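Local coordinates for protein putative fimbrium subunit Fim1C (Bacteroides uniformis, PDB 4K4K) that is a putative component of the fimbrial tip, in surface filaments that mediate cell adhesion and biofilm formation, at residues G152-D157 / I255-V260; A161-S166 / T221-E226. All coordinates share one frame; numbering follows the deposited sequence.

Interaction 1 of 2, residues G152-D157 / I255-V260; sequences GTSLTD and ISKAGV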
ATOM      1  N   GLY A 152      -0.535  32.846  -6.220  1.00 33.37           N
ATOM      2  CA  GLY A 152      -0.719  34.024  -5.366  1.00 34.54           C
ATOM      3  C   GLY A 152      -0.760  35.337  -6.131  1.00 42.06           C
ATOM      4  O   GLY A 152      -0.772  36.423  -5.533  1.00 43.46           O
ATOM      5  N   THR A 153      -0.796  35.265  -7.466  1.00 37.06           N
ATOM      6  CA  THR A 153      -0.807  36.451  -8.320  1.00 37.98           C
ATOM      7  C   THR A 153      -2.041  36.409  -9.220  1.00 39.60           C
ATOM      8  O   THR A 153      -3.025  37.111  -8.948  1.00 37.67           O
ATOM      9  CB  THR A 153       0.519  36.567  -9.098  1.00 42.67           C
ATOM     10  OG1 THR A 153       0.765  35.338  -9.777  1.00 39.81           O
ATOM     11  CG2 THR A 153       1.702  36.892  -8.197  1.00 46.51           C
ATOM     12  N   SER A 154      -2.009  35.570 -10.269  1.00 35.68           N
ATOM     13  CA  SER A 154      -3.133  35.433 -11.191  1.00 35.85           C
ATOM     14  C   SER A 154      -4.304  34.739 -10.481  1.00 37.02           C
ATOM     15  O   SER A 154      -5.466  34.998 -10.792  1.00 37.19           O
ATOM     16  CB  SER A 154      -2.711  34.650 -12.434  1.00 37.58           C
ATOM     17  OG  SER A 154      -2.411  33.287 -12.175  1.00 38.00           O
ATOM     18  N   LEU A 155      -3.978  33.883  -9.503  1.00 33.66           N
ATOM     19  CA  LEU A 155      -4.930  33.105  -8.728  1.00 33.04           C
ATOM     20  C   LEU A 155      -4.558  33.094  -7.253  1.00 38.09           C
ATOM     21  O   LEU A 155      -3.394  33.290  -6.893  1.00 35.90           O
ATOM     22  CB  LEU A 155      -4.969  31.635  -9.244  1.00 32.08           C
ATOM     23  CG  LEU A 155      -5.378  31.385 -10.712  1.00 35.78           C
ATOM     24  CD1 LEU A 155      -5.124  29.943 -11.100  1.00 33.93           C
ATOM     25  CD2 LEU A 155      -6.848  31.716 -10.948  1.00 36.71           C
ATOM     26  N   THR A 156      -5.554  32.782  -6.407  1.00 36.12           N
ATOM     27  CA  THR A 156      -5.396  32.643  -4.962  1.00 36.12           C
ATOM     28  C   THR A 156      -5.828  31.238  -4.598  1.00 38.40           C
ATOM     29  O   THR A 156      -6.516  30.574  -5.384  1.00 36.35           O
ATOM     30  CB  THR A 156      -6.182  33.726  -4.184  1.00 43.99           C
ATOM     31  OG1 THR A 156      -7.567  33.382  -4.169  1.00 44.48           O
ATOM     32  CG2 THR A 156      -5.992  35.126  -4.747  1.00 41.20           C
ATOM     33  N   ASP A 157      -5.404  30.753  -3.429  1.00 36.38           N
ATOM     34  CA  ASP A 157      -5.780  29.406  -3.000  1.00 36.62           C
ATOM     35  C   ASP A 157      -7.306  29.224  -2.997  1.00 42.86           C
ATOM     36  O   ASP A 157      -7.789  28.154  -3.379  1.00 41.99           O
ATOM     37  CB  ASP A 157      -5.181  29.080  -1.629  1.00 39.39           C
ATOM     38  CG  ASP A 157      -3.733  28.626  -1.674  1.00 46.61           C
ATOM     39  OD1 ASP A 157      -3.129  28.654  -2.776  1.00 47.25           O
ATOM     40  OD2 ASP A 157      -3.199  28.252  -0.610  1.00 50.28           O
ATOM     41  N   ILE A 255      -0.518  26.411  -9.434  1.00 27.80           N
ATOM     42  CA  ILE A 255      -1.416  26.722 -10.533  1.00 27.34           C
ATOM     43  C   ILE A 255      -1.508  28.231 -10.768  1.00 32.55           C
ATOM     44  O   ILE A 255      -1.723  29.019  -9.836  1.00 31.11           O
ATOM     45  CB  ILE A 255      -2.814  26.089 -10.308  1.00 28.90           C
ATOM     46  CG1 ILE A 255      -2.698  24.553 -10.045  1.00 27.71           C
ATOM     47  CG2 ILE A 255      -3.776  26.413 -11.483  1.00 31.18           C
ATOM     48  CD1 ILE A 255      -4.071  23.828  -9.789  1.00 31.05           C
ATOM     49  N   SER A 256      -1.370  28.617 -12.046  1.00 31.69           N
ATOM     50  CA  SER A 256      -1.497  29.981 -12.522  1.00 33.60           C
ATOM     51  C   SER A 256      -2.483  29.987 -13.705  1.00 38.07           C
ATOM     52  O   SER A 256      -2.792  28.917 -14.227  1.00 37.13           O
ATOM     53  CB  SER A 256      -0.122  30.522 -12.912  1.00 39.49           C
ATOM     54  OG  SER A 256       0.243  30.172 -14.233  1.00 53.62           O
ATOM     55  N   LYS A 257      -2.979  31.150 -14.122  1.00 39.14           N
ATOM     56  CA  LYS A 257      -3.865  31.224 -15.285  1.00 39.34           C
ATOM     57  C   LYS A 257      -3.100  30.781 -16.552  1.00 45.36           C
ATOM     58  O   LYS A 257      -3.685  30.179 -17.442  1.00 45.87           O
ATOM     59  CB  LYS A 257      -4.425  32.637 -15.459  1.00 41.62           C
ATOM     60  CG  LYS A 257      -5.591  32.941 -14.530  1.00 41.10           C
ATOM     61  CD  LYS A 257      -6.135  34.350 -14.797  1.00 46.46           C
ATOM     62  CE  LYS A 257      -7.407  34.639 -14.031  1.00 52.49           C
ATOM     63  NZ  LYS A 257      -7.991  35.962 -14.422  1.00 51.55           N
ATOM     64  N   ALA A 258      -1.781  31.024 -16.589  1.00 41.52           N
ATOM     65  CA  ALA A 258      -0.922  30.665 -17.704  1.00 41.72           C
ATOM     66  C   ALA A 258      -0.612  29.153 -17.751  1.00 46.30           C
ATOM     67  O   ALA A 258      -0.161  28.664 -18.785  1.00 48.13           O
ATOM     68  CB  ALA A 258       0.372  31.453 -17.623  1.00 43.37           C
ATOM     69  N   GLY A 259      -0.849  28.442 -16.650  1.00 40.36           N
ATOM     70  CA  GLY A 259      -0.587  27.011 -16.569  1.00 39.68           C
ATOM     71  C   GLY A 259      -0.074  26.536 -15.230  1.00 40.61           C
ATOM     72  O   GLY A 259      -0.029  27.304 -14.260  1.00 40.89           O
ATOM     73  N   VAL A 260       0.321  25.256 -15.171  1.00 33.09           N
ATOM     74  CA  VAL A 260       0.786  24.660 -13.927  1.00 33.04           C
ATOM     75  C   VAL A 260       2.290  24.421 -13.966  1.00 36.77           C
ATOM     76  O   VAL A 260       2.879  24.253 -15.037  1.00 38.57           O
ATOM     77  CB  VAL A 260       0.035  23.349 -13.542  1.00 37.18           C
ATOM     78  CG1 VAL A 260      -1.469  23.557 -13.453  1.00 37.40           C
ATOM     79  CG2 VAL A 260       0.363  22.210 -14.490  1.00 37.58           C
TER
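Ser154 and Leu155 pack against Ile255, Ser256 and Lys257, a loop-to-hairpin contact near one end of a beta-rich domain of the fimbrillin family. The loop follows strand 132-150. The hairpin joins strands 247-256 and 259-268 through a type I turn from Ser256 to Gly259. One hydrogen bond links the two segments: Lys257 N donates to Ser154 OG over 2.9 Å, nearly straight at 162°. With chi1 at 68°, Ser154 OG sits between its own backbone N and carbonyl carbon and faces Lys257 N. The same OG is hydrogen-bonded to Asp151 OD2, so the hydroxyl joins the turn backbone to an acidic side chain. An alanine here would probably leave Lys257 N and Asp151 OD2 each without this mate and the turn less firmly held. Next to this polar grip, Leu155 CD1 lies 3.8 Å from Ile255 CG2 and 3.7 Å from Ser256 C. Leu155 CD2 meets Lys257 CG at 4.0 Å, where the two side chains cross obliquely. The lysine chain is extended beyond CG, and Lys257 CE passes 3.8 Å from Ser154 O. Leu160 and Leu225 also touch Leu155, which is buried. Within the hairpin, Gly259 N donates to Ser256 O, and Gly259 O accepts from Ser256 N and Ser256 OG, each at 2.9 Å and from opposite faces of the carbonyl plane.

Interaction 2 of 2, residues A161-S166 / T221-E226; sequences AGTTVS and TVPGLE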
ATOM      1  N   ALA A 161     -10.556  26.271  -4.803  1.00 40.98           N
ATOM      2  CA  ALA A 161     -11.473  25.472  -3.991  1.00 41.97           C
ATOM      3  C   ALA A 161     -12.277  24.549  -4.903  1.00 44.36           C
ATOM      4  O   ALA A 161     -12.834  24.996  -5.919  1.00 44.23           O
ATOM      5  CB  ALA A 161     -12.405  26.380  -3.195  1.00 44.14           C
ATOM      6  N   GLY A 162     -12.266  23.273  -4.566  1.00 39.96           N
ATOM      7  CA  GLY A 162     -12.987  22.246  -5.308  1.00 39.21           C
ATOM      8  C   GLY A 162     -12.224  21.599  -6.445  1.00 41.39           C
ATOM      9  O   GLY A 162     -12.803  20.777  -7.165  1.00 40.04           O
ATOM     10  N   THR A 163     -10.907  21.944  -6.619  1.00 36.69           N
ATOM     11  CA  THR A 163     -10.098  21.353  -7.690  1.00 34.86           C
ATOM     12  C   THR A 163     -10.084  19.827  -7.573  1.00 36.40           C
ATOM     13  O   THR A 163      -9.837  19.290  -6.490  1.00 35.88           O
ATOM     14  CB  THR A 163      -8.658  21.933  -7.695  1.00 36.09           C
ATOM     15  OG1 THR A 163      -8.729  23.325  -7.971  1.00 35.48           O
ATOM     16  CG2 THR A 163      -7.743  21.253  -8.718  1.00 32.49           C
ATOM     17  N   THR A 164     -10.337  19.127  -8.686  1.00 30.69           N
ATOM     18  CA  THR A 164     -10.273  17.658  -8.711  1.00 30.48           C
ATOM     19  C   THR A 164      -8.995  17.252  -9.438  1.00 31.84           C
ATOM     20  O   THR A 164      -8.474  18.014 -10.253  1.00 30.91           O
ATOM     21  CB  THR A 164     -11.518  17.035  -9.349  1.00 43.80           C
ATOM     22  OG1 THR A 164     -11.608  17.481 -10.700  1.00 49.14           O
ATOM     23  CG2 THR A 164     -12.790  17.349  -8.591  1.00 43.58           C
ATOM     24  N   VAL A 165      -8.481  16.062  -9.124  1.00 28.94           N
ATOM     25  CA  VAL A 165      -7.234  15.565  -9.695  1.00 27.45           C
ATOM     26  C   VAL A 165      -7.444  14.144 -10.176  1.00 28.96           C
ATOM     27  O   VAL A 165      -7.975  13.319  -9.425  1.00 27.87           O
ATOM     28  CB  VAL A 165      -6.052  15.631  -8.659  1.00 31.81           C
ATOM     29  CG1 VAL A 165      -4.701  15.291  -9.311  1.00 31.27           C
ATOM     30  CG2 VAL A 165      -5.985  16.987  -7.968  1.00 32.60           C
ATOM     31  N   SER A 166      -6.964  13.838 -11.378  1.00 25.50           N
ATOM     32  CA  SER A 166      -6.978  12.471 -11.891  1.00 24.79           C
ATOM     33  C   SER A 166      -5.656  12.188 -12.600  1.00 27.42           C
ATOM     34  O   SER A 166      -4.933  13.125 -12.950  1.00 28.10           O
ATOM     35  CB  SER A 166      -8.176  12.249 -12.813  1.00 29.71           C
ATOM     36  OG  SER A 166      -8.022  12.989 -14.011  1.00 32.36           O
ATOM     37  N   THR A 221      -8.888  19.899 -12.671  1.00 31.52           N
ATOM     38  CA  THR A 221     -10.101  20.605 -13.113  0.50 32.46           C
ATOM     39  C   THR A 221     -10.420  21.639 -12.043  1.00 37.39           C
ATOM     40  O   THR A 221     -10.713  21.255 -10.908  1.00 36.54           O
ATOM     41  CB  THR A 221     -11.242  19.602 -13.358  0.50 36.84           C
ATOM     42  OG1 THR A 221     -10.745  18.495 -14.115  0.50 33.86           O
ATOM     43  CG2 THR A 221     -12.446  20.235 -14.062  0.50 36.46           C
ATOM     44  N   VAL A 222     -10.325  22.925 -12.385  1.00 37.96           N
ATOM     45  CA  VAL A 222     -10.540  24.020 -11.461  1.00 39.65           C
ATOM     46  C   VAL A 222     -11.934  24.631 -11.680  1.00 49.83           C
ATOM     47  O   VAL A 222     -12.146  25.311 -12.682  1.00 50.97           O
ATOM     48  CB  VAL A 222      -9.412  25.075 -11.603  1.00 43.07           C
ATOM     49  CG1 VAL A 222      -9.542  26.157 -10.544  1.00 43.32           C
ATOM     50  CG2 VAL A 222      -8.024  24.416 -11.532  1.00 42.05           C
ATOM     51  N   PRO A 223     -12.879  24.422 -10.736  1.00 51.62           N
ATOM     52  CA  PRO A 223     -14.237  24.986 -10.913  1.00 54.33           C
ATOM     53  C   PRO A 223     -14.257  26.512 -10.975  1.00 63.78           C
ATOM     54  O   PRO A 223     -15.017  27.072 -11.769  1.00 65.02           O
ATOM     55  CB  PRO A 223     -15.002  24.477  -9.691  1.00 56.21           C
ATOM     56  CG  PRO A 223     -14.213  23.359  -9.162  1.00 59.03           C
ATOM     57  CD  PRO A 223     -12.780  23.643  -9.489  1.00 53.63           C
ATOM     58  N   GLY A 224     -13.392  27.155 -10.182  1.00 63.00           N
ATOM     59  CA  GLY A 224     -13.245  28.608 -10.121  1.00 65.58           C
ATOM     60  C   GLY A 224     -12.941  29.252 -11.460  1.00 72.79           C
ATOM     61  O   GLY A 224     -13.366  30.383 -11.717  1.00 74.36           O
ATOM     62  N   LEU A 225     -12.218  28.517 -12.331  1.00 69.00           N
ATOM     63  CA  LEU A 225     -11.869  28.950 -13.683  1.00 69.16           C
ATOM     64  C   LEU A 225     -12.851  28.329 -14.699  1.00 74.66           C
ATOM     65  O   LEU A 225     -12.439  27.879 -15.768  1.00 74.63           O
ATOM     66  CB  LEU A 225     -10.409  28.571 -14.008  1.00 68.36           C
ATOM     67  CG  LEU A 225      -9.317  29.342 -13.277  1.00 72.64           C
ATOM     68  CD1 LEU A 225      -8.049  28.540 -13.222  1.00 72.06           C
ATOM     69  CD2 LEU A 225      -9.050  30.682 -13.936  1.00 75.51           C
ATOM     70  N   GLU A 226     -14.161  28.329 -14.348  1.00 72.08           N
ATOM     71  CA  GLU A 226     -15.302  27.796 -15.113  1.00 72.25           C
ATOM     72  C   GLU A 226     -15.049  26.330 -15.575  1.00 74.26           C
ATOM     73  O   GLU A 226     -15.302  25.978 -16.734  1.00 74.83           O
ATOM     74  CB  GLU A 226     -15.671  28.717 -16.303  1.00 74.72           C
TER
HETATM   75  O   HOH W   1     -13.718  20.145  -9.697  1.00 38.71           O
HETATM   76  O   HOH W   2      -9.262  16.197 -12.988  1.00 32.56           O
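Thr221, Thr163 and Thr164 bury the most surface here, with Pro223 level with Thr164. Thr164 and Thr221 form an antiparallel hydrogen-bonded pair. Thr164 N donates to Thr221 O, and Thr221 N returns a bond to Thr164 O, each over 3.1 Å. Both bonds are close to straight, at 158° and 157°. The two side chains lie side by side on the same face of the sheet. Thr164 OG1, placed between its own backbone N and carbonyl carbon (chi1 61°), rests 3.4 Å from Thr221 CB. Thr163 adds a CA-H...O contact, with its CA 3.3 Å from Thr221 O. That oxygen thus meets both an N-H and a C-H. Thr163 is buried, and its side chain runs beside that of Val222, with OG1 3.8 Å from Val222 CG2. This OG1 is hydrogen-bonded to Leu160 O. Ile148 also touches Thr163, and Phe230 and Leu160 touch Val222, so this pair belongs to the domain interior. Beyond it the two segments diverge. The ring of Pro223 lies over the Gly162 carbonyl, with CG 3.6 Å from Gly162 O. A water donates to Gly162 O at 2.8 Å and weakly to Thr221 O. The whole is the end of an antiparallel ladder between strands 164-177 and 217-222, consistent with the beta-sandwich architecture of the transthyretin clan.

How the interactions relate
Both contacts sit near the same end of the domain, with centres about 12 Å apart, and both are partly buried. Interaction 1 sets a loop against a hairpin turn, and its polar bond runs through a side-chain hydroxyl. Interaction 2 pairs strand ends by backbone bonds, with Thr164 and Pro223 on its exposed side and Thr163 buried. The two meet through the partly exposed Leu225: its CD2 lies 3.9 Å from Leu155 CD2 and 4.2 Å from Lys257 CG. Their apolar sides share neighbours as well. Phe230 touches Ile255 of the first contact and Val222 of the second, while Leu160 touches both Leu155 and Val222. The buried Leu155, Ile255 and Val222 share this packing, whereas Lys257 lies at the surface.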